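Local coordinates for protein geranylgeranyl Pyrophosphate Synthetase (Geoglobus acetivorans, PDB 5JFQ) that builds geranylgeranyl diphosphate, with some farnesyl diphosphate, by adding isopentenyl diphosphate units to dimethylallyl diphosphate with the help of magnesium, at residues R37-A42 / F79-D84; I71-V76 / G177-I182. All blocks are in the same frame, centred on the assembly; numbering follows the deposited sequence.

Interaction 1 (R37-A42 / F79-D84)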
ATOM      1  N   ARG B  37      -3.303  10.442 -10.251  1.00 46.10           N
ATOM      2  CA  ARG B  37      -3.490  10.193 -11.669  1.00 47.56           C
ATOM      3  C   ARG B  37      -2.434  10.867 -12.505  1.00 50.39           C
ATOM      4  O   ARG B  37      -2.495  10.772 -13.728  1.00 53.34           O
ATOM      5  CB  ARG B  37      -4.874  10.662 -12.143  1.00 52.53           C
ATOM      6  CG  ARG B  37      -5.987   9.650 -11.973  1.00 49.36           C
ATOM      7  CD  ARG B  37      -6.069   9.259 -10.553  1.00 52.91           C
ATOM      8  NE  ARG B  37      -7.302   8.583 -10.178  1.00 58.80           N
ATOM      9  CZ  ARG B  37      -7.372   7.356  -9.680  1.00 51.81           C
ATOM     10  NH1 ARG B  37      -6.261   6.653  -9.494  1.00 51.39           N
ATOM     11  NH2 ARG B  37      -8.554   6.862  -9.331  1.00 46.55           N
ATOM     12  N   HIS B  38      -1.470  11.543 -11.875  1.00 52.92           N
ATOM     13  CA  HIS B  38      -0.468  12.301 -12.619  1.00 51.44           C
ATOM     14  C   HIS B  38       0.278  11.424 -13.620  1.00 54.84           C
ATOM     15  O   HIS B  38       0.332  11.746 -14.811  1.00 58.55           O
ATOM     16  CB  HIS B  38       0.508  12.963 -11.654  1.00 51.93           C
ATOM     17  CG  HIS B  38       1.507  13.842 -12.331  1.00 56.47           C
ATOM     18  ND1 HIS B  38       1.143  14.864 -13.182  1.00 54.81           N
ATOM     19  CD2 HIS B  38       2.861  13.846 -12.291  1.00 59.47           C
ATOM     20  CE1 HIS B  38       2.230  15.457 -13.638  1.00 60.94           C
ATOM     21  NE2 HIS B  38       3.287  14.864 -13.110  1.00 59.77           N
ATOM     22  N   TYR B  39       0.852  10.306 -13.167  1.00 52.39           N
ATOM     23  CA  TYR B  39       1.615   9.472 -14.095  1.00 53.76           C
ATOM     24  C   TYR B  39       0.710   8.758 -15.087  1.00 58.28           C
ATOM     25  O   TYR B  39       1.076   8.601 -16.258  1.00 62.13           O
ATOM     26  CB  TYR B  39       2.472   8.452 -13.346  1.00 48.67           C
ATOM     27  CG  TYR B  39       3.638   9.046 -12.588  1.00 59.94           C
ATOM     28  CD1 TYR B  39       4.127  10.322 -12.887  1.00 56.59           C
ATOM     29  CD2 TYR B  39       4.251   8.333 -11.564  1.00 57.52           C
ATOM     30  CE1 TYR B  39       5.179  10.851 -12.191  1.00 57.56           C
ATOM     31  CE2 TYR B  39       5.307   8.868 -10.859  1.00 52.73           C
ATOM     32  CZ  TYR B  39       5.769  10.119 -11.179  1.00 57.32           C
ATOM     33  OH  TYR B  39       6.826  10.638 -10.463  1.00 58.79           O
ATOM     34  N   LEU B  40      -0.453   8.279 -14.638  1.00 53.28           N
ATOM     35  CA  LEU B  40      -1.340   7.586 -15.566  1.00 56.45           C
ATOM     36  C   LEU B  40      -1.705   8.491 -16.728  1.00 59.40           C
ATOM     37  O   LEU B  40      -1.697   8.059 -17.886  1.00 63.91           O
ATOM     38  CB  LEU B  40      -2.604   7.094 -14.857  1.00 50.23           C
ATOM     39  CG  LEU B  40      -2.376   6.003 -13.809  1.00 51.50           C
ATOM     40  CD1 LEU B  40      -3.548   5.920 -12.847  1.00 48.59           C
ATOM     41  CD2 LEU B  40      -2.095   4.648 -14.455  1.00 51.14           C
ATOM     42  N   LYS B  41      -1.994   9.762 -16.441  1.00 57.01           N
ATOM     43  CA  LYS B  41      -2.262  10.719 -17.509  1.00 57.80           C
ATOM     44  C   LYS B  41      -0.998  11.060 -18.287  1.00 60.49           C
ATOM     45  O   LYS B  41      -1.075  11.311 -19.495  1.00 63.79           O
ATOM     46  CB  LYS B  41      -2.907  11.981 -16.936  1.00 55.88           C
ATOM     47  CG  LYS B  41      -4.150  11.698 -16.106  1.00 50.52           C
ATOM     48  CD  LYS B  41      -5.124  12.862 -16.105  1.00 57.73           C
ATOM     49  CE  LYS B  41      -4.609  14.058 -15.339  1.00 61.11           C
ATOM     50  NZ  LYS B  41      -4.401  13.790 -13.878  1.00 62.86           N
ATOM     51  N   ALA B  42       0.171  11.057 -17.629  1.00 64.31           N
ATOM     52  CA  ALA B  42       1.425  11.233 -18.362  1.00 65.42           C
ATOM     53  C   ALA B  42       1.596  10.157 -19.427  1.00 72.25           C
ATOM     54  O   ALA B  42       2.219  10.406 -20.466  1.00 73.44           O
ATOM     55  CB  ALA B  42       2.616  11.221 -17.406  1.00 63.54           C
ATOM     56  N   PHE B  79       1.867   2.827  -8.650  1.00 48.78           N
ATOM     57  CA  PHE B  79       2.154   2.966  -7.236  1.00 45.44           C
ATOM     58  C   PHE B  79       3.660   2.976  -6.991  1.00 49.87           C
ATOM     59  O   PHE B  79       4.182   3.886  -6.332  1.00 50.08           O
ATOM     60  CB  PHE B  79       1.470   1.835  -6.463  1.00 50.37           C
ATOM     61  CG  PHE B  79       2.278   1.306  -5.304  1.00 45.36           C
ATOM     62  CD1 PHE B  79       2.556   2.102  -4.212  1.00 42.16           C
ATOM     63  CD2 PHE B  79       2.734   0.007  -5.305  1.00 41.31           C
ATOM     64  CE1 PHE B  79       3.298   1.616  -3.162  1.00 45.56           C
ATOM     65  CE2 PHE B  79       3.457  -0.470  -4.258  1.00 41.87           C
ATOM     66  CZ  PHE B  79       3.749   0.338  -3.187  1.00 41.32           C
ATOM     67  N   THR B  80       4.382   1.974  -7.517  1.00 48.74           N
ATOM     68  CA  THR B  80       5.814   1.890  -7.230  1.00 49.38           C
ATOM     69  C   THR B  80       6.541   3.126  -7.745  1.00 51.57           C
ATOM     70  O   THR B  80       7.341   3.727  -7.019  1.00 52.81           O
ATOM     71  CB  THR B  80       6.432   0.616  -7.809  1.00 47.46           C
ATOM     72  OG1 THR B  80       6.238   0.572  -9.223  1.00 52.92           O
ATOM     73  CG2 THR B  80       5.822  -0.615  -7.172  1.00 44.45           C
ATOM     74  N   LEU B  81       6.232   3.550  -8.978  1.00 49.20           N
ATOM     75  CA  LEU B  81       6.822   4.773  -9.527  1.00 52.09           C
ATOM     76  C   LEU B  81       6.750   5.917  -8.529  1.00 55.55           C
ATOM     77  O   LEU B  81       7.765   6.570  -8.228  1.00 52.66           O
ATOM     78  CB  LEU B  81       6.125   5.180 -10.825  1.00 46.71           C
ATOM     79  CG  LEU B  81       6.089   4.164 -11.959  1.00 50.11           C
ATOM     80  CD1 LEU B  81       5.556   4.850 -13.189  1.00 49.90           C
ATOM     81  CD2 LEU B  81       7.451   3.535 -12.200  1.00 49.33           C
ATOM     82  N   VAL B  82       5.552   6.151  -7.984  1.00 51.31           N
ATOM     83  CA  VAL B  82       5.334   7.290  -7.102  1.00 50.90           C
ATOM     84  C   VAL B  82       6.224   7.192  -5.867  1.00 52.80           C
ATOM     85  O   VAL B  82       6.953   8.135  -5.529  1.00 52.46           O
ATOM     86  CB  VAL B  82       3.847   7.388  -6.735  1.00 46.69           C
ATOM     87  CG1 VAL B  82       3.626   8.469  -5.724  1.00 42.80           C
ATOM     88  CG2 VAL B  82       3.021   7.633  -7.988  1.00 43.50           C
ATOM     89  N   HIS B  83       6.210   6.040  -5.193  1.00 50.78           N
ATOM     90  CA  HIS B  83       7.054   5.904  -4.008  1.00 52.32           C
ATOM     91  C   HIS B  83       8.548   5.854  -4.358  1.00 54.37           C
ATOM     92  O   HIS B  83       9.386   6.329  -3.577  1.00 51.39           O
ATOM     93  CB  HIS B  83       6.617   4.677  -3.219  1.00 48.84           C
ATOM     94  CG  HIS B  83       5.348   4.892  -2.458  1.00 51.10           C
ATOM     95  ND1 HIS B  83       4.908   4.032  -1.473  1.00 44.87           N
ATOM     96  CD2 HIS B  83       4.426   5.885  -2.532  1.00 46.95           C
ATOM     97  CE1 HIS B  83       3.782   4.498  -0.960  1.00 43.78           C
ATOM     98  NE2 HIS B  83       3.464   5.616  -1.592  1.00 43.58           N
ATOM     99  N   ASP B  84       8.902   5.296  -5.516  1.00 52.58           N
ATOM    100  CA  ASP B  84      10.305   5.263  -5.908  1.00 56.21           C
ATOM    101  C   ASP B  84      10.839   6.671  -6.095  1.00 57.50           C
ATOM    102  O   ASP B  84      11.921   7.005  -5.604  1.00 57.80           O
ATOM    103  CB  ASP B  84      10.484   4.456  -7.192  1.00 55.25           C
ATOM    104  CG  ASP B  84      10.433   2.964  -6.956  1.00 57.33           C
ATOM    105  OD1 ASP B  84      10.329   2.540  -5.781  1.00 65.07           O
ATOM    106  OD2 ASP B  84      10.507   2.208  -7.945  1.00 59.82           O
TER
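This contact lies on helix 67-88 of the polyprenyl synthase fold, just before and at the start of its DDxxD motif. The short helix 38-42 rests against it through the ring of Tyr39, which meets Leu81 and Val82. By similarity, Asp84, the first aspartate of the motif, binds both magnesium ions. Its OD2 forms a salt bridge with Lys175.

One side of the Tyr39 ring, the CD2-CE2 bond, does the touching. It wedges between two aliphatic groups that lie on opposite sides of the ring plane. Tyr39 CD2 is 3.7 Å from Leu81 CB and 3.8 Å from Val82 CG2, and Tyr39 CE2 lies almost as close to both. The backbone N of Val82 sits between them, in the plane of the ring at its edge. Tyr39 CG is anti to the carbonyl carbon (chi1 -70°), which sends the ring across to helix 67-88. The contact is wholly apolar and buries 134 Å², both sides summed.

At its far end the ring is held by a hydrogen bond between Tyr39 OH and Val99 N. Strand 96-97 adds packing through Val96. An alanine in place of Tyr39 would take away both the wedge and the hydroxyl, and would probably open a gap beside Leu81 and Val82 and leave Val99 N without this partner.

The side chain of Leu81 is also about 4 Å from those of Arg93 and His77, which probably bind the two substrates. Leu81 CD1 also approaches the tyrosine, 4.1 Å from Tyr39 CD2.

Interaction 2 (I71-V76 / G177-I182)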
ATOM      1  N   ILE B  71      -5.359  -3.862 -15.542  1.00 54.01           N
ATOM      2  CA  ILE B  71      -5.381  -2.547 -14.921  1.00 52.68           C
ATOM      3  C   ILE B  71      -4.788  -2.614 -13.518  1.00 55.43           C
ATOM      4  O   ILE B  71      -4.095  -1.683 -13.086  1.00 57.11           O
ATOM      5  CB  ILE B  71      -6.820  -1.994 -14.934  1.00 55.56           C
ATOM      6  CG1 ILE B  71      -7.298  -1.869 -16.380  1.00 56.02           C
ATOM      7  CG2 ILE B  71      -6.921  -0.646 -14.221  1.00 51.32           C
ATOM      8  CD1 ILE B  71      -6.286  -1.185 -17.291  1.00 59.72           C
ATOM      9  N   ALA B  72      -5.003  -3.719 -12.797  1.00 50.62           N
ATOM     10  CA  ALA B  72      -4.525  -3.770 -11.419  1.00 52.38           C
ATOM     11  C   ALA B  72      -3.009  -3.769 -11.362  1.00 52.06           C
ATOM     12  O   ALA B  72      -2.413  -3.068 -10.540  1.00 51.23           O
ATOM     13  CB  ALA B  72      -5.075  -4.995 -10.692  1.00 48.06           C
ATOM     14  N   ILE B  73      -2.374  -4.551 -12.225  1.00 52.28           N
ATOM     15  CA  ILE B  73      -0.922  -4.606 -12.231  1.00 51.03           C
ATOM     16  C   ILE B  73      -0.329  -3.274 -12.681  1.00 52.51           C
ATOM     17  O   ILE B  73       0.666  -2.806 -12.112  1.00 54.06           O
ATOM     18  CB  ILE B  73      -0.468  -5.782 -13.101  1.00 51.82           C
ATOM     19  CG1 ILE B  73      -0.853  -7.074 -12.387  1.00 48.76           C
ATOM     20  CG2 ILE B  73       1.026  -5.686 -13.398  1.00 57.30           C
ATOM     21  CD1 ILE B  73      -0.180  -8.282 -12.930  1.00 57.46           C
ATOM     22  N   GLU B  74      -0.934  -2.623 -13.679  1.00 49.97           N
ATOM     23  CA  GLU B  74      -0.447  -1.302 -14.072  1.00 53.27           C
ATOM     24  C   GLU B  74      -0.579  -0.318 -12.926  1.00 53.97           C
ATOM     25  O   GLU B  74       0.282   0.551 -12.735  1.00 54.91           O
ATOM     26  CB  GLU B  74      -1.202  -0.772 -15.289  1.00 54.21           C
ATOM     27  CG  GLU B  74      -0.748   0.621 -15.746  1.00 55.85           C
ATOM     28  CD  GLU B  74       0.628   0.629 -16.402  1.00 55.02           C
ATOM     29  OE1 GLU B  74       1.208  -0.451 -16.595  1.00 56.97           O
ATOM     30  OE2 GLU B  74       1.137   1.719 -16.726  1.00 57.29           O
ATOM     31  N   THR B  75      -1.649  -0.454 -12.146  1.00 50.67           N
ATOM     32  CA  THR B  75      -1.839   0.393 -10.980  1.00 50.71           C
ATOM     33  C   THR B  75      -0.733   0.168  -9.954  1.00 49.07           C
ATOM     34  O   THR B  75      -0.172   1.131  -9.413  1.00 49.17           O
ATOM     35  CB  THR B  75      -3.225   0.122 -10.395  1.00 48.76           C
ATOM     36  OG1 THR B  75      -4.181   0.123 -11.460  1.00 42.60           O
ATOM     37  CG2 THR B  75      -3.613   1.179  -9.363  1.00 45.05           C
ATOM     38  N   VAL B  76      -0.394  -1.097  -9.688  1.00 47.66           N
ATOM     39  CA  VAL B  76       0.761  -1.395  -8.846  1.00 53.26           C
ATOM     40  C   VAL B  76       2.008  -0.729  -9.409  1.00 51.14           C
ATOM     41  O   VAL B  76       2.766  -0.075  -8.679  1.00 48.47           O
ATOM     42  CB  VAL B  76       0.969  -2.913  -8.699  1.00 49.86           C
ATOM     43  CG1 VAL B  76       2.355  -3.187  -8.079  1.00 42.19           C
ATOM     44  CG2 VAL B  76      -0.128  -3.519  -7.846  1.00 44.16           C
ATOM     45  N   GLY B 177      11.207  -7.650 -11.924  1.00 56.01           N
ATOM     46  CA  GLY B 177      10.909  -8.903 -12.586  1.00 56.46           C
ATOM     47  C   GLY B 177       9.581  -9.536 -12.211  1.00 60.48           C
ATOM     48  O   GLY B 177       8.775  -9.859 -13.098  1.00 57.42           O
ATOM     49  N   VAL B 178       9.331  -9.718 -10.906  1.00 61.00           N
ATOM     50  CA  VAL B 178       8.113 -10.418 -10.485  1.00 54.91           C
ATOM     51  C   VAL B 178       6.870  -9.671 -10.939  1.00 50.57           C
ATOM     52  O   VAL B 178       5.883 -10.294 -11.339  1.00 58.55           O
ATOM     53  CB  VAL B 178       8.088 -10.666  -8.964  1.00 55.85           C
ATOM     54  CG1 VAL B 178       9.134 -11.710  -8.553  1.00 52.96           C
ATOM     55  CG2 VAL B 178       8.219  -9.355  -8.170  1.00 56.73           C
ATOM     56  N   LEU B 179       6.878  -8.340 -10.900  1.00 45.27           N
ATOM     57  CA  LEU B 179       5.705  -7.655 -11.432  1.00 49.96           C
ATOM     58  C   LEU B 179       5.535  -7.951 -12.914  1.00 55.28           C
ATOM     59  O   LEU B 179       4.411  -7.950 -13.423  1.00 53.87           O
ATOM     60  CB  LEU B 179       5.763  -6.147 -11.196  1.00 47.45           C
ATOM     61  CG  LEU B 179       4.417  -5.457 -11.425  1.00 46.16           C
ATOM     62  CD1 LEU B 179       3.383  -6.044 -10.499  1.00 47.53           C
ATOM     63  CD2 LEU B 179       4.496  -3.964 -11.229  1.00 44.34           C
ATOM     64  N   ILE B 180       6.629  -8.232 -13.619  1.00 59.95           N
ATOM     65  CA  ILE B 180       6.466  -8.628 -15.007  1.00 59.67           C
ATOM     66  C   ILE B 180       6.093 -10.094 -15.094  1.00 57.20           C
ATOM     67  O   ILE B 180       5.326 -10.485 -15.973  1.00 59.75           O
ATOM     68  CB  ILE B 180       7.730  -8.311 -15.814  1.00 59.50           C
ATOM     69  CG1 ILE B 180       8.081  -6.832 -15.629  1.00 57.29           C
ATOM     70  CG2 ILE B 180       7.481  -8.624 -17.277  1.00 58.36           C
ATOM     71  CD1 ILE B 180       9.245  -6.337 -16.463  1.00 58.12           C
ATOM     72  N   GLY B 181       6.598 -10.921 -14.177  1.00 57.13           N
ATOM     73  CA  GLY B 181       6.177 -12.316 -14.136  1.00 59.51           C
ATOM     74  C   GLY B 181       4.685 -12.487 -13.885  1.00 60.25           C
ATOM     75  O   GLY B 181       4.015 -13.292 -14.543  1.00 58.37           O
ATOM     76  N   ILE B 182       4.139 -11.739 -12.922  1.00 57.97           N
ATOM     77  CA  ILE B 182       2.733 -11.930 -12.593  1.00 57.26           C
ATOM     78  C   ILE B 182       1.843 -11.327 -13.666  1.00 57.40           C
ATOM     79  O   ILE B 182       0.712 -11.792 -13.861  1.00 55.82           O
ATOM     80  CB  ILE B 182       2.402 -11.371 -11.198  1.00 52.82           C
ATOM     81  CG1 ILE B 182       0.942 -11.681 -10.863  1.00 54.51           C
ATOM     82  CG2 ILE B 182       2.655  -9.882 -11.145  1.00 51.83           C
ATOM     83  CD1 ILE B 182       0.603 -11.586  -9.417  1.00 49.10           C
TER
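Leu179 and Ile73 reach toward each other from two nearly antiparallel helices of the all-helical isoprenoid synthase fold and lie alongside, pointing opposite ways. The segment axes make an angle of 172° and come no closer than 10.6 Å. Branched side chains from both helices fill the interface.

Leu179 is the central group. With CG anti to the backbone N (chi1 -166°), its fork extends to helix 67-88. There CD1 meets two methyls that are three residues apart in sequence. Leu179 CD1 is 3.8 Å from Ile73 CG2 and 3.9 Å from Val76 CG1. The other branch also leans on valine, with Leu179 CD2 3.9 Å from Val76 CG1. Val76 and Leu179 meet at a slant, and one valine methyl touches both prongs of the fork.

Ile73 uses its two branches on two different partners. The short branch, CG2, packs on Leu179. The longer one, with CG1 beside the backbone N, carries CD1 one turn along helix 165-190. Ile73 CD1 lies 3.7 Å from Ile182 CG2, and the two isoleucines cross at an angle. No hydrogen bond links the segments, and all four touching residues are buried.

Helix 165-190 is kinked here. Its regular bonding pattern is interrupted at Leu179 and Ile180, and the bond from Ile180 N to Gly177 O is weak. Lys175 and Thr176, just ahead of this segment, probably bind dimethylallyl diphosphate.

Neighbouring helices enclose the contact. Helix 47-58 places Arg48 on both Ile73 and Leu179. Helix 130-159 packs Ile147 on Leu179, Leu140 on Ile182 and Cys144 on Val76, and helix 105-123 brings Ala119 to Val76.

Both interactions use helix 67-88, at successive parts of its length. Their centres are 14 Å apart, and Ile73 CA lies 14.4 Å from Val82 CA. Interaction 2 joins the earlier part to helix 165-190, and interaction 1 sets helix 38-42 against the later part. His77 falls between the two segments of the shared helix. In interaction 1 the side chain of Leu81 is about 4 Å from that of His77. In interaction 2 the side chain of Leu179 is about 4 Å from that of His77. By similarity His77 binds isopentenyl diphosphate, so both contacts probably border the same substrate site.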